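Ultraspiracle (Drosophila melanogaster, PDB 1HG4) is a nuclear hormone receptor and transcription factor, probably ligand-regulated, whose ligand-binding domain holds a phospholipid and is locked in an inactive conformation. Local coordinates at residues Glu16-Ala21 with Cys180-Ile185; Tyr66-Pro71 with Glu264-Pro269. All blocks are in the same frame, centred on the assembly; numbering follows the deposited sequence.

Contact 1. Residues Glu16-Ala21 with Cys180-Ile185; sequences EAEQRA and CLKAII
E18 and K182 both set CG beside the backbone N and anti to the carbonyl carbon (chi1 -72° and -63°), and from there the two chains reach across between helix 11-24 and helix 175-186. E18 runs on extended, whereas K182 bends at chi3 and turns its ammonium toward the carboxylate. The backbones stay well apart, with E18 CA 9.9 Å from K182 CA, and between residues 16-21 and 180-185 this pair makes the contact. K182 NZ lies 2.9 Å from E18 OE1 in a hydrogen-bonded salt bridge, approaching from above the carboxylate plane, 66° out of it. K182 CE follows closely, 3.2 Å from the same OE1. E18 OE1 also forms a salt bridge with R175, while E18 OE2 is hydrogen-bonded to S179 OG, so both oxygens are engaged by helix 175-186 and the carboxylate is held against turning. With an alanine here, K182 and R175 would probably lose their shared counter-charge in the interior and S179 OG this acceptor. Both residues are buried in the helical ligand-binding domain. Two basic groups around one carboxylate probably favour its ionised form, so helix 11-24 meets helix 175-186 here through charge.

Contact 2. Residues Tyr66-Pro71 with Glu264-Pro269; sequences YARMMP and EQLEAP
R68 reaches from the last turn of helix 46-68 to the C-terminal end of helix 258-266, joining two helix ends in the antiparallel alpha-helical sandwich of the nuclear receptor ligand-binding domain. Its guanidinium meets main-chain carbonyls where helix 258-266 gives way to loop. R68 NH1 donates to L266 O at 2.8 Å and to A268 O at 2.9 Å, both near the guanidinium plane at its edge. R68 NH2 shares A268 O at 3.1 Å and approaches Q265 O at 3.3 Å, the latter obliquely to the plane. All four bonds are weak and bent, 126° to 139°. A268 O thus receives both terminal nitrogens, and Q265 O also accepts the backbone N of A268 inside the turn. The carbonyls at the helix end should draw the positive charge, but its full counter-charge is E65, whose OE2 forms a salt bridge with R68 NH2. With three acceptors for two hydrogens, NH2 must share one; R68 NE too is hydrogen-bonded close by. The same E65 oxygen accepts a hydrogen bond from Q265 NE2, which also donates to F61 O, so E65 OE2 links R68 of its own helix to Q265 of helix 258-266. L266 packs on V64 and on L78 and Q81 of helix 78-100. With CG anti to the backbone N (chi1 167°) and bends at chi2 and chi3, R68 places CZ 3.4 Å from A268 O.

Overall arrangement
From the N terminus, the chain enters contact 1 on helix 11-24, passes through helix 46-68 and reaches the first half of contact 2 at its end. Contact 1 closes when helix 175-186 arrives, with 158 residues between its segments; contact 2 closes only at the end of helix 258-266, with 192 between. Their segments alternate, so the two loops cross rather than nest. Contact 1 lies near the centre of the chain, contact 2 farther out, with centres about 13 Å apart. They touch through 66-71: Y66 packs on E18 and A21, M70 on A183. This segment therefore connects helices 11-24, 175-186 and 258-266.

Contact 1. Residues Glu16-Ala21 with Cys180-Ile185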
# COMPACT_ATOMS: atom_id res chain seq x y z
N GLU A 16 14.59 -7.36 -20.99
CA GLU A 16 14.34 -6.86 -22.32
C GLU A 16 14.39 -5.34 -22.40
O GLU A 16 14.88 -4.78 -23.38
CB GLU A 16 12.98 -7.36 -22.82
CG GLU A 16 12.84 -7.30 -24.33
CD GLU A 16 11.62 -8.01 -24.84
OE1 GLU A 16 10.50 -7.48 -24.65
OE2 GLU A 16 11.78 -9.11 -25.42
N ALA A 17 13.87 -4.68 -21.38
CA ALA A 17 13.87 -3.22 -21.34
C ALA A 17 15.31 -2.68 -21.33
O ALA A 17 15.65 -1.78 -22.10
CB ALA A 17 13.12 -2.73 -20.11
N GLU A 18 16.14 -3.23 -20.45
CA GLU A 18 17.52 -2.79 -20.34
C GLU A 18 18.25 -2.97 -21.66
O GLU A 18 18.82 -2.03 -22.20
CB GLU A 18 18.25 -3.59 -19.27
CG GLU A 18 17.86 -3.28 -17.85
CD GLU A 18 18.54 -4.21 -16.86
OE1 GLU A 18 19.78 -4.34 -16.92
OE2 GLU A 18 17.84 -4.81 -16.02
N GLN A 19 18.22 -4.20 -22.16
CA GLN A 19 18.90 -4.54 -23.41
C GLN A 19 18.47 -3.72 -24.60
O GLN A 19 19.31 -3.20 -25.33
CB GLN A 19 18.72 -6.02 -23.70
CG GLN A 19 19.59 -6.91 -22.83
CD GLN A 19 19.27 -8.38 -22.94
OE1 GLN A 19 20.06 -9.23 -22.53
NE2 GLN A 19 18.10 -8.70 -23.49
N ARG A 20 17.17 -3.58 -24.82
CA ARG A 20 16.69 -2.81 -25.95
C ARG A 20 17.06 -1.33 -25.80
O ARG A 20 17.43 -0.69 -26.77
CB ARG A 20 15.18 -2.97 -26.10
CG ARG A 20 14.72 -4.40 -26.34
CD ARG A 20 13.25 -4.44 -26.72
NE ARG A 20 13.02 -3.87 -28.04
CZ ARG A 20 11.92 -3.21 -28.39
NH1 ARG A 20 10.93 -3.04 -27.51
NH2 ARG A 20 11.81 -2.71 -29.61
N ALA A 21 16.95 -0.79 -24.59
CA ALA A 21 17.28 0.61 -24.38
C ALA A 21 18.76 0.85 -24.69
O ALA A 21 19.15 1.93 -25.14
CB ALA A 21 16.97 1.01 -22.95
N CYS A 180 17.24 -7.02 -11.27
CA CYS A 180 16.29 -6.92 -10.16
C CYS A 180 16.68 -5.79 -9.21
O CYS A 180 15.84 -4.98 -8.81
CB CYS A 180 16.21 -8.25 -9.38
SG CYS A 180 15.28 -9.58 -10.22
N LEU A 181 17.96 -5.72 -8.85
CA LEU A 181 18.41 -4.66 -7.95
C LEU A 181 18.14 -3.27 -8.55
O LEU A 181 17.70 -2.35 -7.85
CB LEU A 181 19.90 -4.82 -7.64
CG LEU A 181 20.26 -6.04 -6.78
CD1 LEU A 181 21.78 -6.05 -6.53
CD2 LEU A 181 19.52 -5.97 -5.44
N LYS A 182 18.38 -3.13 -9.85
CA LYS A 182 18.17 -1.85 -10.50
C LYS A 182 16.70 -1.46 -10.53
O LYS A 182 16.34 -0.28 -10.40
CB LYS A 182 18.76 -1.89 -11.91
CG LYS A 182 20.27 -2.09 -11.90
CD LYS A 182 20.91 -1.69 -13.22
CE LYS A 182 20.50 -2.61 -14.35
NZ LYS A 182 21.18 -2.22 -15.62
N ALA A 183 15.82 -2.45 -10.69
CA ALA A 183 14.41 -2.15 -10.70
C ALA A 183 13.99 -1.74 -9.28
O ALA A 183 13.24 -0.77 -9.10
CB ALA A 183 13.60 -3.38 -11.19
N ILE A 184 14.47 -2.47 -8.27
CA ILE A 184 14.11 -2.13 -6.89
C ILE A 184 14.43 -0.65 -6.67
O ILE A 184 13.66 0.07 -6.02
CB ILE A 184 14.91 -3.02 -5.86
CG1 ILE A 184 14.38 -4.44 -5.89
CG2 ILE A 184 14.80 -2.47 -4.43
CD1 ILE A 184 15.36 -5.43 -5.38
N ILE A 185 15.55 -0.21 -7.24
CA ILE A 185 15.99 1.18 -7.13
C ILE A 185 15.03 2.12 -7.82
O ILE A 185 14.58 3.10 -7.22
CB ILE A 185 17.41 1.36 -7.74
CG1 ILE A 185 18.43 0.59 -6.90
CG2 ILE A 185 17.78 2.83 -7.78
CD1 ILE A 185 19.80 0.53 -7.53

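Contact 2. Residues Tyr66-Pro71 with Glu264-Pro269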
# COMPACT_ATOMS: atom_id res chain seq x y z
N TYR A 66 14.64 3.26 -21.02
CA TYR A 66 14.59 2.03 -20.22
C TYR A 66 13.37 2.08 -19.30
O TYR A 66 12.56 1.14 -19.30
CB TYR A 66 15.87 1.91 -19.39
CG TYR A 66 15.74 1.12 -18.11
CD1 TYR A 66 15.55 -0.26 -18.13
CD2 TYR A 66 15.83 1.76 -16.88
CE1 TYR A 66 15.46 -0.99 -16.93
CE2 TYR A 66 15.75 1.05 -15.68
CZ TYR A 66 15.57 -0.32 -15.71
OH TYR A 66 15.54 -1.00 -14.51
N ALA A 67 13.23 3.16 -18.53
CA ALA A 67 12.10 3.33 -17.62
C ALA A 67 10.79 3.37 -18.40
O ALA A 67 9.77 2.87 -17.95
CB ALA A 67 12.26 4.62 -16.82
N ARG A 68 10.83 3.94 -19.59
CA ARG A 68 9.63 4.03 -20.41
C ARG A 68 9.05 2.65 -20.74
O ARG A 68 7.84 2.50 -20.87
CB ARG A 68 9.94 4.80 -21.69
CG ARG A 68 8.85 4.67 -22.73
CD ARG A 68 8.44 6.01 -23.26
NE ARG A 68 9.49 6.68 -24.02
CZ ARG A 68 9.41 7.97 -24.35
NH1 ARG A 68 8.36 8.67 -23.97
NH2 ARG A 68 10.39 8.55 -25.02
N MET A 69 9.93 1.66 -20.88
CA MET A 69 9.52 0.30 -21.20
C MET A 69 9.36 -0.58 -19.98
O MET A 69 9.04 -1.76 -20.10
CB MET A 69 10.53 -0.36 -22.15
CG MET A 69 10.52 0.21 -23.57
SD MET A 69 11.67 -0.64 -24.66
CE MET A 69 13.21 0.26 -24.22
N MET A 70 9.59 -0.02 -18.79
CA MET A 70 9.44 -0.81 -17.57
C MET A 70 7.97 -0.94 -17.22
O MET A 70 7.19 0.01 -17.39
CB MET A 70 10.22 -0.18 -16.42
CG MET A 70 11.72 -0.46 -16.45
SD MET A 70 12.20 -2.21 -16.06
CE MET A 70 12.30 -2.15 -14.28
N PRO A 71 7.55 -2.13 -16.75
CA PRO A 71 6.15 -2.40 -16.38
C PRO A 71 5.54 -1.32 -15.49
O PRO A 71 6.11 -0.99 -14.44
CB PRO A 71 6.24 -3.75 -15.66
CG PRO A 71 7.38 -4.43 -16.35
CD PRO A 71 8.41 -3.30 -16.48
N GLU A 264 10.93 16.48 -20.83
CA GLU A 264 10.91 16.69 -22.27
C GLU A 264 11.12 15.42 -23.07
O GLU A 264 10.47 15.24 -24.11
CB GLU A 264 11.94 17.77 -22.64
CG GLU A 264 11.76 19.06 -21.82
CD GLU A 264 12.66 20.20 -22.27
OE1 GLU A 264 13.85 19.95 -22.57
OE2 GLU A 264 12.16 21.36 -22.29
N GLN A 265 12.01 14.54 -22.62
CA GLN A 265 12.22 13.30 -23.37
C GLN A 265 10.99 12.41 -23.20
O GLN A 265 10.55 11.77 -24.15
CB GLN A 265 13.47 12.55 -22.90
CG GLN A 265 13.88 11.44 -23.86
CD GLN A 265 15.15 10.72 -23.46
OE1 GLN A 265 16.08 11.33 -22.95
NE2 GLN A 265 15.21 9.41 -23.71
N LEU A 266 10.43 12.38 -21.99
CA LEU A 266 9.26 11.56 -21.74
C LEU A 266 8.08 11.99 -22.59
O LEU A 266 7.39 11.16 -23.18
CB LEU A 266 8.88 11.59 -20.25
CG LEU A 266 9.77 10.73 -19.35
CD1 LEU A 266 9.46 10.98 -17.90
CD2 LEU A 266 9.58 9.27 -19.71
N GLU A 267 7.85 13.30 -22.68
CA GLU A 267 6.73 13.84 -23.46
C GLU A 267 6.95 13.67 -24.95
O GLU A 267 6.08 13.99 -25.75
CB GLU A 267 6.51 15.33 -23.15
CG GLU A 267 6.01 15.60 -21.74
CD GLU A 267 5.85 17.08 -21.45
OE1 GLU A 267 6.84 17.84 -21.61
OE2 GLU A 267 4.73 17.50 -21.07
N ALA A 268 8.12 13.15 -25.31
CA ALA A 268 8.43 12.95 -26.71
C ALA A 268 8.34 11.47 -27.05
O ALA A 268 8.43 10.62 -26.16
CB ALA A 268 9.82 13.47 -27.01
N PRO A 269 8.17 11.14 -28.34
CA PRO A 269 8.08 9.73 -28.73
C PRO A 269 9.43 9.06 -28.57
O PRO A 269 10.46 9.72 -28.44
CB PRO A 269 7.68 9.82 -30.20
CG PRO A 269 8.42 11.03 -30.65
CD PRO A 269 8.16 12.01 -29.52